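Local coordinates for protein alpha-11 giardin (PDB 2II2) that belongs to the annexins, binds calcium, and probably takes part in phospholipid binding and in attachment of the Giardia parasite to the intestinal mucosa, at residues 75-87 with 108-120. Sequence-based numbering, arbitrary orientation. Where two conformers were deposited one is given.
Sequences CNISARVNVIKKA and ERLKLAQAYKEKT. With SO4 (sulfate ion), chain B.
I77 and V81, one turn apart on helix 76-89, press as knobs into holes of helix 106-120, in the all-helical annexin fold. The axes of segments 76-87 and 108-120 come within 9.3 Å and cross at -64°. I77 sits among E108, K111, L112 and A115, its CG2 packed against A115 CB at 3.5 Å, while CD1 comes near the backbone oxygen of E108 and CB of K111. V81 occupies the next hole, among L112, A115, Y116 and K119: CG1 meets CD of K119, and CG2 touches L112 CD1 at 3.7 Å and A115 CB. Further along, I84 CG2 approaches Y116 CE1 at 3.8 Å. Bends at chi2 and chi3 (-56° and -76°) bring K85 CD to the hydroxyl end of the same ring, near CE1 and OH of Y116 and against CG2 of T120; that methyl lies over the centre of one ring face. The Y116 hydroxyl is itself hydrogen-bonded to D127, and L124 of helix 124-131 also packs on the ring.

Near the start of helix 76-89, R80 adds a polar contact with E108. Its CB rests on L112 CD1 at 3.9 Å, and from CG the chain runs extended back toward the start of its own helix, bringing NE to N76. NE and NH2 grip a single atom side-on, OD1 of N76, at 2.9 and 3.2 Å, and this pair of bonds fixes the rotation of the guanidinium. NH1 turns to the backbone oxygen of I103. Toward E108 the salt bridge is long, NH2 to OE2 3.6 Å, and rests on charge alone, since the oxygen lies well out of the guanidinium plane. A water also joins the pair: it accepts from R80 NH2 at the guanidinium edge and donates to E108 OE1, an oxygen that also receives the backbone N-H of T105.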
ATOM      1  N   CYS A  75       4.246  13.631  -4.524  0.50  9.74           N
ATOM      2  CA  CYS A  75       3.109  13.259  -5.377  0.50 10.06           C
ATOM      3  C   CYS A  75       2.949  11.735  -5.395  0.50  9.55           C
ATOM      4  O   CYS A  75       3.945  10.989  -5.367  0.50 10.19           O
ATOM      5  CB  CYS A  75       3.278  13.825  -6.785  0.50 10.10           C
ATOM      6  SG  CYS A  75       3.123  15.625  -6.789  0.50 11.85           S
ATOM      7  N   ASN A  76       1.698  11.269  -5.434  1.00  9.64           N
ATOM      8  CA  ASN A  76       1.414   9.859  -5.211  1.00  9.90           C
ATOM      9  C   ASN A  76       2.078   8.943  -6.252  1.00  9.33           C
ATOM     10  O   ASN A  76       2.597   7.877  -5.905  1.00 10.15           O
ATOM     11  CB  ASN A  76      -0.096   9.678  -5.201  1.00  9.67           C
ATOM     12  CG  ASN A  76      -0.495   8.278  -4.894  1.00 10.95           C
ATOM     13  OD1 ASN A  76      -0.821   7.492  -5.795  1.00 12.59           O
ATOM     14  ND2 ASN A  76      -0.466   7.935  -3.616  1.00 13.06           N
ATOM     15  N   ILE A  77       2.062   9.348  -7.527  1.00 10.05           N
ATOM     16  CA  ILE A  77       2.624   8.475  -8.548  1.00 10.00           C
ATOM     17  C   ILE A  77       4.148   8.378  -8.389  1.00  9.58           C
ATOM     18  O   ILE A  77       4.714   7.304  -8.526  1.00 10.94           O
ATOM     19  CB  ILE A  77       2.174   8.886  -9.976  1.00 11.13           C
ATOM     20  CG1 ILE A  77       0.654   8.706 -10.155  1.00 12.71           C
ATOM     21  CG2 ILE A  77       2.960   8.112 -11.022  1.00 11.60           C
ATOM     22  CD1 ILE A  77       0.131   7.260  -9.949  1.00 15.38           C
ATOM     23  N   SER A  78       4.804   9.500  -8.091  1.00 10.12           N
ATOM     24  CA  SER A  78       6.236   9.502  -7.834  1.00 10.92           C
ATOM     25  C   SER A  78       6.586   8.598  -6.655  1.00 10.39           C
ATOM     26  O   SER A  78       7.534   7.812  -6.718  1.00 11.06           O
ATOM     27  CB  SER A  78       6.720  10.929  -7.561  1.00 11.49           C
ATOM     28  OG  SER A  78       8.040  10.952  -7.101  1.00 13.95           O
ATOM     29  N   ALA A  79       5.779   8.677  -5.608  1.00  9.63           N
ATOM     30  CA  ALA A  79       5.960   7.821  -4.442  1.00 10.10           C
ATOM     31  C   ALA A  79       5.880   6.346  -4.844  1.00  9.76           C
ATOM     32  O   ALA A  79       6.704   5.528  -4.425  1.00 10.06           O
ATOM     33  CB  ALA A  79       4.916   8.148  -3.380  1.00 10.88           C
ATOM     34  N   ARG A  80       4.881   5.996  -5.649  1.00  9.69           N
ATOM     35  CA  ARG A  80       4.737   4.613  -6.112  1.00  9.56           C
ATOM     36  C   ARG A  80       5.951   4.160  -6.911  1.00  9.90           C
ATOM     37  O   ARG A  80       6.425   3.025  -6.720  1.00  9.69           O
ATOM     38  CB  ARG A  80       3.482   4.469  -6.962  1.00 10.27           C
ATOM     39  CG  ARG A  80       2.170   4.579  -6.178  1.00 11.15           C
ATOM     40  CD  ARG A  80       1.013   4.277  -7.089  1.00 12.91           C
ATOM     41  NE  ARG A  80      -0.239   4.782  -6.526  1.00 13.91           N
ATOM     42  CZ  ARG A  80      -1.288   4.037  -6.176  1.00 14.47           C
ATOM     43  NH1 ARG A  80      -1.296   2.712  -6.313  1.00 14.79           N
ATOM     44  NH2 ARG A  80      -2.352   4.640  -5.678  1.00 13.33           N
ATOM     45  N   VAL A  81       6.446   5.009  -7.818  1.00 10.37           N
ATOM     46  CA  VAL A  81       7.644   4.646  -8.577  1.00 10.93           C
ATOM     47  C   VAL A  81       8.813   4.366  -7.620  1.00 10.90           C
ATOM     48  O   VAL A  81       9.521   3.351  -7.755  1.00 11.12           O
ATOM     49  CB  VAL A  81       8.014   5.764  -9.575  1.00 11.13           C
ATOM     50  CG1 VAL A  81       9.411   5.534 -10.171  1.00 12.19           C
ATOM     51  CG2 VAL A  81       6.971   5.870 -10.680  1.00 11.65           C
ATOM     52  N   ASN A  82       9.000   5.244  -6.644  1.00 11.30           N
ATOM     53  CA  ASN A  82      10.098   5.058  -5.686  1.00 11.47           C
ATOM     54  C   ASN A  82       9.962   3.757  -4.899  1.00 10.37           C
ATOM     55  O   ASN A  82      10.937   3.041  -4.690  1.00 10.62           O
ATOM     56  CB  ASN A  82      10.258   6.283  -4.780  1.00 12.35           C
ATOM     57  CG  ASN A  82      10.624   7.518  -5.575  1.00 15.92           C
ATOM     58  OD1 ASN A  82      11.108   7.417  -6.702  1.00 18.45           O
ATOM     59  ND2 ASN A  82      10.361   8.674  -5.015  1.00 17.89           N
ATOM     60  N   VAL A  83       8.750   3.432  -4.490  1.00  9.83           N
ATOM     61  CA  VAL A  83       8.493   2.206  -3.742  1.00  9.55           C
ATOM     62  C   VAL A  83       8.837   0.982  -4.602  1.00  8.86           C
ATOM     63  O   VAL A  83       9.463   0.042  -4.111  1.00  8.61           O
ATOM     64  CB  VAL A  83       7.015   2.157  -3.278  1.00  9.29           C
ATOM     65  CG1 VAL A  83       6.650   0.752  -2.782  1.00 10.28           C
ATOM     66  CG2 VAL A  83       6.762   3.199  -2.182  1.00  9.53           C
ATOM     67  N   ILE A  84       8.412   0.951  -5.872  1.00  9.16           N
ATOM     68  CA  ILE A  84       8.736  -0.204  -6.740  1.00 10.42           C
ATOM     69  C   ILE A  84      10.232  -0.351  -6.905  1.00  9.48           C
ATOM     70  O   ILE A  84      10.773  -1.451  -6.781  1.00  9.89           O
ATOM     71  CB  ILE A  84       8.095  -0.111  -8.151  1.00  9.97           C
ATOM     72  CG1 ILE A  84       6.575  -0.164  -8.046  1.00 12.40           C
ATOM     73  CG2 ILE A  84       8.605  -1.237  -9.074  1.00 12.18           C
ATOM     74  CD1 ILE A  84       6.038  -1.459  -7.495  1.00 14.97           C
ATOM     75  N   LYS A  85      10.916   0.751  -7.205  1.00 10.21           N
ATOM     76  CA  LYS A  85      12.372   0.658  -7.370  1.00 11.59           C
ATOM     77  C   LYS A  85      13.069   0.104  -6.115  1.00 10.98           C
ATOM     78  O   LYS A  85      13.928  -0.768  -6.222  1.00 12.00           O
ATOM     79  CB  LYS A  85      12.967   1.997  -7.812  1.00 12.36           C
ATOM     80  CG  LYS A  85      12.711   2.333  -9.289  1.00 15.59           C
ATOM     81  CD  LYS A  85      13.216   1.242 -10.245  1.00 20.21           C
ATOM     82  CE  LYS A  85      14.733   1.282 -10.396  1.00 20.78           C
ATOM     83  NZ  LYS A  85      15.198   0.432 -11.537  1.00 22.35           N
ATOM     84  N   LYS A  86      12.699   0.596  -4.935  1.00 10.89           N
ATOM     85  CA  LYS A  86      13.293   0.108  -3.704  1.00 10.43           C
ATOM     86  C   LYS A  86      12.972  -1.370  -3.498  1.00  9.77           C
ATOM     87  O   LYS A  86      13.824  -2.162  -3.061  1.00 10.29           O
ATOM     88  CB  LYS A  86      12.804   0.926  -2.510  1.00 10.87           C
ATOM     89  CG  LYS A  86      13.389   0.471  -1.213  1.00 13.41           C
ATOM     90  CD  LYS A  86      12.800   1.193  -0.015  1.00 14.10           C
ATOM     91  CE  LYS A  86      13.541   0.742   1.246  1.00 16.18           C
ATOM     92  NZ  LYS A  86      12.905   1.179   2.509  1.00 19.09           N
ATOM     93  N   ALA A  87      11.734  -1.729  -3.798  1.00  8.76           N
ATOM     94  CA  ALA A  87      11.290  -3.094  -3.592  1.00  8.41           C
ATOM     95  C   ALA A  87      12.048  -4.090  -4.453  1.00  8.64           C
ATOM     96  O   ALA A  87      12.166  -5.252  -4.086  1.00  9.62           O
ATOM     97  CB  ALA A  87       9.803  -3.192  -3.900  1.00  9.06           C
ATOM     98  N   GLU A 108      -4.545   4.694 -12.506  1.00 11.41           N
ATOM     99  CA  GLU A 108      -3.363   4.782 -11.653  1.00 11.19           C
ATOM    100  C   GLU A 108      -2.291   3.852 -12.184  1.00 11.04           C
ATOM    101  O   GLU A 108      -1.113   4.166 -12.152  1.00 11.35           O
ATOM    102  CB  GLU A 108      -3.681   4.442 -10.200  1.00 11.13           C
ATOM    103  CG  GLU A 108      -4.426   5.570  -9.487  1.00 12.03           C
ATOM    104  CD  GLU A 108      -5.014   5.173  -8.136  1.00 12.83           C
ATOM    105  OE1 GLU A 108      -5.294   3.986  -7.895  1.00 12.51           O
ATOM    106  OE2 GLU A 108      -5.262   6.082  -7.318  1.00 16.56           O
ATOM    107  N   ARG A 109      -2.715   2.691 -12.677  1.00 10.74           N
ATOM    108  CA  ARG A 109      -1.792   1.741 -13.277  1.00 11.91           C
ATOM    109  C   ARG A 109      -1.114   2.336 -14.513  1.00 11.53           C
ATOM    110  O   ARG A 109       0.085   2.198 -14.688  1.00 11.50           O
ATOM    111  CB  ARG A 109      -2.547   0.455 -13.636  1.00 12.90           C
ATOM    112  CG  ARG A 109      -1.832  -0.511 -14.555  1.00 15.87           C
ATOM    113  CD  ARG A 109      -2.604  -1.798 -14.746  1.00 15.65           C
ATOM    114  NE  ARG A 109      -3.748  -1.632 -15.643  1.00 17.79           N
ATOM    115  CZ  ARG A 109      -4.564  -2.623 -15.992  1.00 18.05           C
ATOM    116  NH1 ARG A 109      -4.356  -3.866 -15.525  1.00 17.87           N
ATOM    117  NH2 ARG A 109      -5.581  -2.371 -16.822  1.00 20.38           N
ATOM    118  N   LEU A 110      -1.898   2.961 -15.384  1.00 11.53           N
ATOM    119  CA  LEU A 110      -1.347   3.604 -16.570  1.00 11.54           C
ATOM    120  C   LEU A 110      -0.378   4.747 -16.224  1.00 11.54           C
ATOM    121  O   LEU A 110       0.722   4.839 -16.784  1.00 12.35           O
ATOM    122  CB  LEU A 110      -2.484   4.113 -17.454  1.00 12.79           C
ATOM    123  CG  LEU A 110      -2.030   4.867 -18.704  1.00 14.05           C
ATOM    124  CD1 LEU A 110      -1.233   3.990 -19.664  1.00 15.94           C
ATOM    125  CD2 LEU A 110      -3.218   5.513 -19.360  1.00 16.72           C
ATOM    126  N   LYS A 111      -0.765   5.588 -15.275  1.00 11.61           N
ATOM    127  CA  LYS A 111       0.100   6.687 -14.876  1.00 11.81           C
ATOM    128  C   LYS A 111       1.388   6.169 -14.235  1.00 10.89           C
ATOM    129  O   LYS A 111       2.453   6.740 -14.447  1.00 10.71           O
ATOM    130  CB  LYS A 111      -0.639   7.625 -13.929  1.00 12.30           C
ATOM    131  CG  LYS A 111      -1.715   8.427 -14.624  1.00 16.17           C
ATOM    132  CD  LYS A 111      -2.374   9.402 -13.691  1.00 20.43           C
ATOM    133  CE  LYS A 111      -2.934  10.588 -14.464  1.00 23.64           C
ATOM    134  NZ  LYS A 111      -3.841  10.146 -15.559  1.00 25.87           N
ATOM    135  N   LEU A 112       1.306   5.105 -13.437  1.00 10.72           N
ATOM    136  CA  LEU A 112       2.506   4.506 -12.866  1.00 11.74           C
ATOM    137  C   LEU A 112       3.407   3.996 -13.983  1.00 10.85           C
ATOM    138  O   LEU A 112       4.595   4.246 -13.973  1.00 11.88           O
ATOM    139  CB  LEU A 112       2.159   3.359 -11.906  1.00 12.73           C
ATOM    140  CG  LEU A 112       3.331   2.499 -11.427  1.00 12.96           C
ATOM    141  CD1 LEU A 112       4.302   3.323 -10.560  1.00 15.35           C
ATOM    142  CD2 LEU A 112       2.851   1.282 -10.654  1.00 13.55           C
ATOM    143  N   ALA A 113       2.840   3.277 -14.951  1.00 11.29           N
ATOM    144  CA  ALA A 113       3.641   2.734 -16.059  1.00 11.55           C
ATOM    145  C   ALA A 113       4.386   3.854 -16.780  1.00 11.05           C
ATOM    146  O   ALA A 113       5.579   3.734 -17.077  1.00 12.90           O
ATOM    147  CB  ALA A 113       2.745   1.968 -17.041  1.00 12.01           C
ATOM    148  N   GLN A 114       3.682   4.945 -17.024  1.00 10.79           N
ATOM    149  CA  GLN A 114       4.265   6.068 -17.745  1.00 11.46           C
ATOM    150  C   GLN A 114       5.373   6.718 -16.948  1.00 11.41           C
ATOM    151  O   GLN A 114       6.447   6.998 -17.483  1.00 13.46           O
ATOM    152  CB  GLN A 114       3.188   7.085 -18.101  1.00 11.91           C
ATOM    153  CG  GLN A 114       2.221   6.564 -19.148  1.00 13.11           C
ATOM    154  CD  GLN A 114       0.999   7.455 -19.334  1.00 13.68           C
ATOM    155  OE1 GLN A 114       0.573   8.169 -18.423  1.00 16.79           O
ATOM    156  NE2 GLN A 114       0.407   7.386 -20.516  1.00 16.03           N
ATOM    157  N   ALA A 115       5.123   6.959 -15.665  1.00 11.31           N
ATOM    158  CA  ALA A 115       6.108   7.585 -14.798  1.00 11.34           C
ATOM    159  C   ALA A 115       7.317   6.702 -14.590  1.00 11.37           C
ATOM    160  O   ALA A 115       8.453   7.202 -14.496  1.00 12.57           O
ATOM    161  CB  ALA A 115       5.504   7.940 -13.462  1.00 10.98           C
ATOM    162  N   TYR A 116       7.076   5.397 -14.466  1.00 11.04           N
ATOM    163  CA  TYR A 116       8.151   4.457 -14.260  1.00 11.50           C
ATOM    164  C   TYR A 116       9.080   4.410 -15.479  1.00 12.41           C
ATOM    165  O   TYR A 116      10.301   4.378 -15.320  1.00 13.33           O
ATOM    166  CB  TYR A 116       7.586   3.080 -13.932  1.00 11.77           C
ATOM    167  CG  TYR A 116       8.621   2.054 -13.603  1.00 10.87           C
ATOM    168  CD1 TYR A 116       8.992   1.799 -12.273  1.00 11.84           C
ATOM    169  CD2 TYR A 116       9.226   1.316 -14.619  1.00 12.04           C
ATOM    170  CE1 TYR A 116       9.955   0.840 -11.973  1.00 12.43           C
ATOM    171  CE2 TYR A 116      10.181   0.367 -14.329  1.00 11.86           C
ATOM    172  CZ  TYR A 116      10.538   0.116 -13.011  1.00 11.41           C
ATOM    173  OH  TYR A 116      11.465  -0.851 -12.700  1.00 13.54           O
ATOM    174  N   LYS A 117       8.486   4.380 -16.671  1.00 13.01           N
ATOM    175  CA  LYS A 117       9.249   4.409 -17.928  1.00 14.78           C
ATOM    176  C   LYS A 117      10.033   5.719 -18.063  1.00 15.69           C
ATOM    177  O   LYS A 117      11.191   5.699 -18.449  1.00 17.14           O
ATOM    178  CB  LYS A 117       8.302   4.217 -19.128  1.00 15.18           C
ATOM    179  CG  LYS A 117       8.933   4.335 -20.527  1.00 17.24           C
ATOM    180  CD  LYS A 117      10.109   3.415 -20.738  1.00 18.04           C
ATOM    181  CE  LYS A 117      10.520   3.397 -22.219  1.00 19.36           C
ATOM    182  NZ  LYS A 117       9.720   2.452 -23.049  1.00 21.00           N
ATOM    183  N   GLU A 118       9.403   6.841 -17.730  1.00 15.71           N
ATOM    184  CA  GLU A 118      10.084   8.141 -17.814  1.00 16.95           C
ATOM    185  C   GLU A 118      11.259   8.186 -16.835  1.00 17.18           C
ATOM    186  O   GLU A 118      12.325   8.710 -17.162  1.00 18.19           O
ATOM    187  CB  GLU A 118       9.103   9.289 -17.559  1.00 17.44           C
ATOM    188  CG  GLU A 118       9.717  10.696 -17.581  1.00 20.24           C
ATOM    189  CD  GLU A 118      10.247  11.114 -18.951  1.00 23.52           C
ATOM    190  OE1 GLU A 118       9.691  10.671 -19.984  1.00 26.86           O
ATOM    191  OE2 GLU A 118      11.224  11.903 -18.992  1.00 25.55           O
ATOM    192  N   LYS A 119      11.083   7.616 -15.641  1.00 17.27           N
ATOM    193  CA  LYS A 119      12.114   7.701 -14.607  1.00 17.61           C
ATOM    194  C   LYS A 119      13.289   6.752 -14.859  1.00 17.29           C
ATOM    195  O   LYS A 119      14.461   7.126 -14.709  1.00 18.58           O
ATOM    196  CB  LYS A 119      11.517   7.430 -13.221  1.00 17.93           C
ATOM    197  CG  LYS A 119      12.560   7.364 -12.109  1.00 20.30           C
ATOM    198  CD  LYS A 119      12.086   8.052 -10.838  1.00 22.32           C
ATOM    199  CE  LYS A 119      13.216   8.216  -9.820  1.00 23.85           C
ATOM    200  NZ  LYS A 119      14.404   8.956 -10.355  1.00 26.35           N
ATOM    201  N   THR A 120      12.968   5.518 -15.216  1.00 16.56           N
ATOM    202  CA  THR A 120      13.951   4.443 -15.282  1.00 16.26           C
ATOM    203  C   THR A 120      14.447   4.154 -16.688  1.00 17.01           C
ATOM    204  O   THR A 120      15.482   3.513 -16.847  1.00 17.98           O
ATOM    205  CB  THR A 120      13.397   3.097 -14.720  1.00 16.21           C
ATOM    206  OG1 THR A 120      12.466   2.535 -15.653  1.00 14.84           O
ATOM    207  CG2 THR A 120      12.740   3.296 -13.361  1.00 15.73           C
TER
HETATM  208  S   SO4 B 801      -0.815  14.283  -6.209  1.00 21.13           S
HETATM  209  O1  SO4 B 801      -2.264  14.234  -6.397  1.00 24.57           O
HETATM  210  O2  SO4 B 801      -0.445  15.626  -5.772  1.00 23.73           O
HETATM  211  O3  SO4 B 801      -0.365  13.271  -5.246  1.00 20.23           O
HETATM  212  O4  SO4 B 801      -0.168  14.033  -7.503  1.00 22.00           O
HETATM  213  O   HOH W   1      -4.923   3.562  -5.096  1.00 11.85           O